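Local coordinates for protein threonine phosphate decarboxylase-like enzyme (Sulfurospirillum multivorans, PDB 6OUX) that catalyses the pyridoxal-phosphate-dependent decarboxylation of L-serine O-phosphate to ethanolamine O-phosphate, a precursor in norcobamide biosynthesis, at residues A[69-72]-A[73-76]; A[380-383]-A[384-388]; A[190-193]-A[194-198]. All blocks are in the same frame, centred on the assembly; numbering follows the deposited sequence.

Contact 1: A[69-72]-A[73-76]; sequences QTNA and YKKV
Asn-71 and Tyr-73 set their side chains next to each other, both pointing the same way, where the chain turns from one helix into the next. The amide nitrogen ND2 of Asn-71 meets the ring edge of Tyr-73 near its plane, 3.5 Å from CE1, with amide and ring planes 63° apart. The ring gets there because CG of Tyr-73 lies between its own backbone N and carbonyl carbon (chi1 83°), which brings CD1 and CE1 alongside CA of Asn-71. Lys-74 packs against one face of the same ring, its CG 3.8 Å above the plane and offset toward the rim. With an alanine in place of the tyrosine the ring is gone, which is likely to leave the Asn-71 amide and the Lys-74 methylenes without the surface they pack on.

Among the backbone bonds, Lys-74 N donates to Asn-71 O at 3.2 Å; Val-76 N reaches Ala-72 O only weakly. Asn-71 is the first residue after the helix to leave helical angles, with a positive phi (68°), which asparagine tolerates better than most residues. Just before it, Thr-70 OG1 accepts from Ala-72 N at 3.0 Å, forming an ST turn.

The corner thus joins helix 53-68 to helix 73-78: Ala-72, Tyr-73 and Val-76 pack on Leu-67, while Tyr-73 also packs on Asp-64 of the second subunit.

Contact 2: A[380-383]-A[384-388]; sequences CIVM and ALKSI
Helix 375-388, which follows strand 367-371 of the smaller, five-stranded sheet, is amphipathic over these turns, and residues 380-383 meet 384-388 along it through side chains one turn apart. On the buried side Ile-381 and Leu-385 run side by side, pointing the same way, with CG2 of Ile-381 4.0 Å from CD1 of Leu-385. The branch at CB of Ile-381 makes this possible: CG2 is turned opposite the backbone N, beside the carbonyl carbon, and thereby faces Leu-385 one turn on. Leu-385 also lays its CG 3.5 Å from Ile-381 O, its side chain lying along the preceding turn.

Next round the helix, Val-382 and Lys-386 make a similar pair. The lysine chain stays extended as far as CE and bends at its last torsion (chi4 130°), bringing NZ to 4.1 Å from CG1 of Val-382; the long methylene chain suits a position where buried and exposed sides meet. Ala-384 has only a methyl, with CB 3.3 Å from Cys-380 O, and its small size is consistent with the close approach of helix 339-350.

The backbone bonds are those of a regular alpha-helix. Leu-385 N donates to Ile-381 O at 2.9 Å and nearly straight (173°), whereas Met-383 O accepts from Ser-387 N at 3.2 Å and, weakly, from Lys-386 N.

Two helices cover the buried side: Phe-309, Ala-312 and Leu-313 of helix 289-314 receive Ile-381, Val-382 and Leu-385, while Leu-346 and Tyr-350 of helix 339-350 pack on Ala-384. Ser-387 OG is hydrogen-bonded to Tyr-350 OH, and Cys-380 and Ile-381 touch Ile-45 of strand 45-46.

Contact 3: A[190-193]-A[194-198]; sequences EKMH and ILLKR
Met-192 and Leu-196 provide the main apolar contact, one turn apart on helix 189-198. Their side chains cross obliquely, with the terminal methyl CE of Met-192 4.0 Å from CG of Leu-196. The unbranched methionine chain can fold back in this way: bends at chi2 (-53°) and chi3 (-43°) bring CE round toward the following turn, where it also lies 4.2 Å from CD2 of Leu-195. Leu-196 in turn brings its CG to 3.2 Å from O of Met-192.

The helix is the crossover of a beta-alpha-beta unit between the parallel strands 173-177 and 204-208 of the seven-stranded sheet in the large domain of this fold-type I PLP enzyme. Its buried apolar residues suit that place: Met-192 and Leu-196 pack on Ile-207 and Ile-205 of strand 204-208, while Leu-195 fits against Tyr-162 and Cys-163 of helix 159-169, the helix to which Arg-198 is tied by salt bridges with Glu-167 and Asp-160.

Another flank carries polar contacts as well. Lys-197 N donates to His-193 O at 2.8 Å, and CG of the lysine lies 3.2 Å from the same oxygen. His-193 ND1 and Lys-197 NZ stand 4.6 Å apart, and Tyr-233 OH is hydrogen-bonded to both, so one phenol joins two side chains a turn apart. Leu-195 N and Leu-196 N continue the helical pattern, bonding to Lys-191 O and Met-192 O.

In the fold
The three contacts follow the chain in the order 1, 3, 2 and lie far apart, with no two touching. Contacts 2 and 3 have centres about 40 Å apart and lie on helices associated with different sheets, the five-stranded and the seven-stranded one. Contact 1 projects from the body, its centre about 31 Å from that of the chain, and is the one that meets the second subunit. Contact 2 comes nearest the substrate site: the side chain of Leu-385 is about 11 Å from that of Arg-369, and that of Ile-381 about 11 Å from that of Arg-355, both probable O-phospho-L-serine-binding residues. Contacts 1 and 3 lie away from that site.

Contact 1: A[69-72]-A[73-76]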
loop_
_atom_site.group_PDB
_atom_site.type_symbol
_atom_site.label_atom_id
_atom_site.label_comp_id
_atom_site.label_asym_id
_atom_site.label_seq_id
_atom_site.Cartn_x
_atom_site.Cartn_y
_atom_site.Cartn_z
ATOM N N GLN A 69 16.585 -18.685 3.853
ATOM C CA GLN A 69 17.752 -19.520 4.230
ATOM C C GLN A 69 19.060 -18.745 4.301
ATOM O O GLN A 69 19.994 -19.171 4.938
ATOM C CB GLN A 69 17.937 -20.657 3.226
ATOM C CG GLN A 69 16.862 -21.669 3.285
ATOM C CD GLN A 69 17.189 -22.892 2.452
ATOM O OE1 GLN A 69 17.709 -22.760 1.317
ATOM N NE2 GLN A 69 16.877 -24.095 3.006
ATOM N N THR A 70 19.150 -17.616 3.635
ATOM C CA THR A 70 20.334 -16.794 3.710
ATOM C C THR A 70 20.257 -15.694 4.796
ATOM O O THR A 70 21.183 -14.945 4.941
ATOM C CB THR A 70 20.453 -16.025 2.431
ATOM O OG1 THR A 70 19.296 -15.141 2.351
ATOM C CG2 THR A 70 20.440 -16.977 1.230
ATOM N N ASN A 71 19.110 -15.500 5.442
ATOM C CA ASN A 71 18.923 -14.324 6.315
ATOM C C ASN A 71 18.880 -12.925 5.599
ATOM O O ASN A 71 18.864 -11.877 6.270
ATOM C CB ASN A 71 19.947 -14.357 7.506
ATOM C CG ASN A 71 19.682 -15.528 8.494
ATOM O OD1 ASN A 71 20.610 -16.129 9.051
ATOM N ND2 ASN A 71 18.429 -15.862 8.693
ATOM N N ALA A 72 18.742 -12.887 4.269
ATOM C CA ALA A 72 18.630 -11.607 3.569
ATOM C C ALA A 72 17.287 -10.939 3.844
ATOM O O ALA A 72 17.172 -9.755 3.677
ATOM C CB ALA A 72 18.858 -11.757 2.054
ATOM N N TYR A 73 16.278 -11.720 4.248
ATOM C CA TYR A 73 15.010 -11.154 4.716
ATOM C C TYR A 73 15.163 -10.045 5.758
ATOM O O TYR A 73 14.291 -9.180 5.809
ATOM C CB TYR A 73 14.034 -12.219 5.185
ATOM C CG TYR A 73 14.259 -12.659 6.579
ATOM C CD1 TYR A 73 15.201 -13.652 6.862
ATOM C CD2 TYR A 73 13.627 -12.027 7.640
ATOM C CE1 TYR A 73 15.456 -14.040 8.167
ATOM C CE2 TYR A 73 13.873 -12.425 8.934
ATOM C CZ TYR A 73 14.769 -13.431 9.194
ATOM O OH TYR A 73 15.045 -13.801 10.468
ATOM N N LYS A 74 16.240 -10.078 6.566
ATOM C CA LYS A 74 16.481 -9.115 7.642
ATOM C C LYS A 74 16.595 -7.683 7.100
ATOM O O LYS A 74 15.925 -6.791 7.568
ATOM C CB LYS A 74 17.716 -9.495 8.442
ATOM C CG LYS A 74 17.460 -10.755 9.260
ATOM C CD LYS A 74 18.582 -11.115 10.213
ATOM C CE LYS A 74 18.187 -12.359 11.003
ATOM N NZ LYS A 74 19.315 -12.816 11.874
ATOM N N LYS A 75 17.423 -7.505 6.091
ATOM C CA LYS A 75 17.573 -6.260 5.413
ATOM C C LYS A 75 16.320 -5.876 4.656
ATOM O O LYS A 75 16.042 -4.727 4.582
ATOM C CB LYS A 75 18.704 -6.337 4.383
ATOM C CG LYS A 75 20.073 -6.738 4.914
ATOM C CD LYS A 75 20.513 -5.901 6.101
ATOM C CE LYS A 75 22.036 -5.919 6.264
ATOM N NZ LYS A 75 22.699 -5.043 5.257
ATOM N N VAL A 76 15.594 -6.814 4.045
ATOM C CA VAL A 76 14.338 -6.463 3.342
ATOM C C VAL A 76 13.336 -5.789 4.320
ATOM O O VAL A 76 12.650 -4.831 3.965
ATOM C CB VAL A 76 13.673 -7.706 2.659
ATOM C CG1 VAL A 76 12.254 -7.386 2.150
ATOM C CG2 VAL A 76 14.539 -8.260 1.539
HETATM O O HOH W 1 19.981 -9.743 5.990
#

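Contact 2: A[380-383]-A[384-388]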
loop_
_atom_site.group_PDB
_atom_site.type_symbol
_atom_site.label_atom_id
_atom_site.label_comp_id
_atom_site.label_asym_id
_atom_site.label_seq_id
_atom_site.Cartn_x
_atom_site.Cartn_y
_atom_site.Cartn_z
ATOM N N CYS A 380 -10.765 -32.306 -8.128
ATOM C CA CYS A 380 -11.664 -32.308 -6.982
ATOM C C CYS A 380 -12.903 -31.410 -7.209
ATOM O O CYS A 380 -14.039 -31.758 -6.903
ATOM C CB CYS A 380 -10.933 -31.815 -5.712
ATOM S SG CYS A 380 -9.674 -32.984 -5.091
ATOM N N ILE A 381 -12.665 -30.254 -7.772
ATOM C CA ILE A 381 -13.759 -29.363 -8.107
ATOM C C ILE A 381 -14.700 -30.008 -9.122
ATOM O O ILE A 381 -15.914 -29.952 -8.968
ATOM C CB ILE A 381 -13.204 -28.015 -8.621
ATOM C CG1 ILE A 381 -12.466 -27.298 -7.518
ATOM C CG2 ILE A 381 -14.343 -27.162 -9.094
ATOM C CD1 ILE A 381 -11.658 -26.102 -7.973
ATOM N N VAL A 382 -14.156 -30.583 -10.178
ATOM C CA VAL A 382 -14.987 -31.137 -11.211
ATOM C C VAL A 382 -15.853 -32.304 -10.607
ATOM O O VAL A 382 -17.063 -32.450 -10.891
ATOM C CB VAL A 382 -14.153 -31.673 -12.403
ATOM C CG1 VAL A 382 -15.093 -32.372 -13.386
ATOM C CG2 VAL A 382 -13.408 -30.546 -13.112
ATOM N N MET A 383 -15.176 -33.136 -9.830
ATOM C CA MET A 383 -15.815 -34.273 -9.157
ATOM C C MET A 383 -16.942 -33.808 -8.260
ATOM O O MET A 383 -18.057 -34.293 -8.400
ATOM C CB MET A 383 -14.786 -35.131 -8.381
ATOM C CG MET A 383 -14.125 -36.184 -9.276
ATOM S SD MET A 383 -12.799 -37.229 -8.557
ATOM C CE MET A 383 -12.901 -38.542 -9.777
ATOM N N ALA A 384 -16.626 -32.877 -7.360
ATOM C CA ALA A 384 -17.610 -32.269 -6.475
ATOM C C ALA A 384 -18.808 -31.693 -7.186
ATOM O O ALA A 384 -19.962 -32.046 -6.833
ATOM C CB ALA A 384 -16.976 -31.230 -5.601
ATOM N N LEU A 385 -18.577 -30.876 -8.203
ATOM C CA LEU A 385 -19.685 -30.353 -9.036
ATOM C C LEU A 385 -20.552 -31.418 -9.689
ATOM O O LEU A 385 -21.801 -31.255 -9.780
ATOM C CB LEU A 385 -19.200 -29.382 -10.141
ATOM C CG LEU A 385 -18.745 -28.030 -9.620
ATOM C CD1 LEU A 385 -18.002 -27.293 -10.735
ATOM C CD2 LEU A 385 -19.847 -27.181 -9.039
ATOM N N LYS A 386 -19.927 -32.474 -10.181
ATOM C CA LYS A 386 -20.699 -33.481 -10.935
ATOM C C LYS A 386 -21.706 -34.191 -9.987
ATOM O O LYS A 386 -22.847 -34.415 -10.320
ATOM C CB LYS A 386 -19.793 -34.524 -11.613
ATOM C CG LYS A 386 -19.440 -34.180 -13.033
ATOM C CD LYS A 386 -18.855 -35.386 -13.739
ATOM C CE LYS A 386 -18.208 -35.034 -15.079
ATOM N NZ LYS A 386 -16.853 -35.653 -15.053
ATOM N N SER A 387 -21.225 -34.493 -8.806
ATOM C CA SER A 387 -21.976 -35.124 -7.774
ATOM C C SER A 387 -23.103 -34.231 -7.228
ATOM O O SER A 387 -24.232 -34.684 -7.128
ATOM C CB SER A 387 -21.035 -35.527 -6.643
ATOM O OG SER A 387 -21.728 -35.542 -5.405
ATOM N N ILE A 388 -22.775 -32.986 -6.881
ATOM C CA ILE A 388 -23.751 -31.997 -6.440
ATOM C C ILE A 388 -24.810 -31.705 -7.480
ATOM O O ILE A 388 -25.962 -31.490 -7.116
ATOM C CB ILE A 388 -23.083 -30.656 -6.027
ATOM C CG1 ILE A 388 -22.221 -30.858 -4.779
ATOM C CG2 ILE A 388 -24.137 -29.612 -5.773
ATOM C CD1 ILE A 388 -21.249 -29.737 -4.467
#

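Contact 3: A[190-193]-A[194-198]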
loop_
_atom_site.group_PDB
_atom_site.type_symbol
_atom_site.label_atom_id
_atom_site.label_comp_id
_atom_site.label_asym_id
_atom_site.label_seq_id
_atom_site.Cartn_x
_atom_site.Cartn_y
_atom_site.Cartn_z
ATOM N N GLU A 190 -5.653 -8.050 -33.013
ATOM C CA GLU A 190 -6.134 -7.585 -34.299
ATOM C C GLU A 190 -7.351 -6.704 -34.113
ATOM O O GLU A 190 -7.449 -5.635 -34.706
ATOM C CB GLU A 190 -6.465 -8.744 -35.219
ATOM C CG GLU A 190 -7.157 -8.326 -36.524
ATOM C CD GLU A 190 -7.155 -9.424 -37.586
ATOM O OE1 GLU A 190 -8.208 -9.672 -38.162
ATOM O OE2 GLU A 190 -6.093 -10.032 -37.838
ATOM N N LYS A 191 -8.299 -7.162 -33.334
ATOM C CA LYS A 191 -9.559 -6.403 -33.135
ATOM C C LYS A 191 -9.415 -5.194 -32.211
ATOM O O LYS A 191 -10.101 -4.199 -32.423
ATOM C CB LYS A 191 -10.657 -7.297 -32.591
ATOM C CG LYS A 191 -10.875 -8.502 -33.474
ATOM C CD LYS A 191 -12.070 -8.379 -34.380
ATOM C CE LYS A 191 -13.261 -9.129 -33.795
ATOM N NZ LYS A 191 -13.203 -10.579 -34.095
ATOM N N MET A 192 -8.548 -5.290 -31.207
ATOM C CA MET A 192 -8.203 -4.134 -30.392
ATOM C C MET A 192 -7.639 -2.990 -31.256
ATOM O O MET A 192 -7.942 -1.827 -30.970
ATOM C CB MET A 192 -7.182 -4.456 -29.243
ATOM C CG MET A 192 -7.759 -5.059 -27.974
ATOM S SD MET A 192 -9.157 -4.191 -27.134
ATOM C CE MET A 192 -8.569 -2.636 -27.276
ATOM N N HIS A 193 -6.771 -3.304 -32.234
ATOM C CA HIS A 193 -6.211 -2.252 -33.166
ATOM C C HIS A 193 -7.339 -1.469 -33.917
ATOM O O HIS A 193 -7.395 -0.234 -33.909
ATOM C CB HIS A 193 -5.249 -2.904 -34.213
ATOM C CG HIS A 193 -3.867 -3.113 -33.708
ATOM N ND1 HIS A 193 -3.024 -2.065 -33.391
ATOM C CD2 HIS A 193 -3.159 -4.254 -33.497
ATOM C CE1 HIS A 193 -1.879 -2.561 -32.952
ATOM N NE2 HIS A 193 -1.939 -3.883 -33.001
ATOM N N ILE A 194 -8.261 -2.222 -34.494
ATOM C CA ILE A 194 -9.445 -1.645 -35.175
ATOM C C ILE A 194 -10.251 -0.745 -34.266
ATOM O O ILE A 194 -10.516 0.418 -34.599
ATOM C CB ILE A 194 -10.347 -2.749 -35.752
ATOM C CG1 ILE A 194 -9.582 -3.498 -36.829
ATOM C CG2 ILE A 194 -11.638 -2.168 -36.341
ATOM C CD1 ILE A 194 -10.184 -4.851 -37.088
ATOM N N LEU A 195 -10.576 -1.238 -33.082
ATOM C CA LEU A 195 -11.299 -0.439 -32.077
ATOM C C LEU A 195 -10.553 0.838 -31.752
ATOM O O LEU A 195 -11.138 1.950 -31.810
ATOM C CB LEU A 195 -11.580 -1.275 -30.826
ATOM C CG LEU A 195 -12.274 -0.613 -29.614
ATOM C CD1 LEU A 195 -12.986 -1.664 -28.769
ATOM C CD2 LEU A 195 -11.322 0.226 -28.731
ATOM N N LEU A 196 -9.246 0.699 -31.434
ATOM C CA LEU A 196 -8.456 1.877 -30.991
ATOM C C LEU A 196 -8.204 2.906 -32.102
ATOM O O LEU A 196 -8.165 4.108 -31.860
ATOM C CB LEU A 196 -7.079 1.471 -30.399
ATOM C CG LEU A 196 -7.166 0.674 -29.100
ATOM C CD1 LEU A 196 -5.797 0.177 -28.716
ATOM C CD2 LEU A 196 -7.785 1.508 -27.991
ATOM N N LYS A 197 -8.054 2.449 -33.310
ATOM C CA LYS A 197 -7.992 3.399 -34.408
ATOM C C LYS A 197 -9.267 4.282 -34.492
ATOM O O LYS A 197 -9.173 5.516 -34.610
ATOM C CB LYS A 197 -7.779 2.677 -35.719
ATOM C CG LYS A 197 -6.386 2.118 -35.830
ATOM C CD LYS A 197 -6.228 1.321 -37.124
ATOM C CE LYS A 197 -4.803 1.441 -37.670
ATOM N NZ LYS A 197 -3.758 1.199 -36.615
ATOM N N ARG A 198 -10.412 3.628 -34.438
ATOM C CA ARG A 198 -11.726 4.303 -34.494
ATOM C C ARG A 198 -11.992 5.202 -33.301
ATOM O O ARG A 198 -12.738 6.208 -33.422
ATOM C CB ARG A 198 -12.824 3.254 -34.632
ATOM C CG ARG A 198 -14.247 3.747 -34.646
ATOM C CD ARG A 198 -15.208 2.725 -35.256
ATOM N NE ARG A 198 -16.567 3.238 -35.236
ATOM C CZ ARG A 198 -17.666 2.531 -35.513
ATOM N NH1 ARG A 198 -17.604 1.234 -35.854
ATOM N NH2 ARG A 198 -18.840 3.123 -35.385
#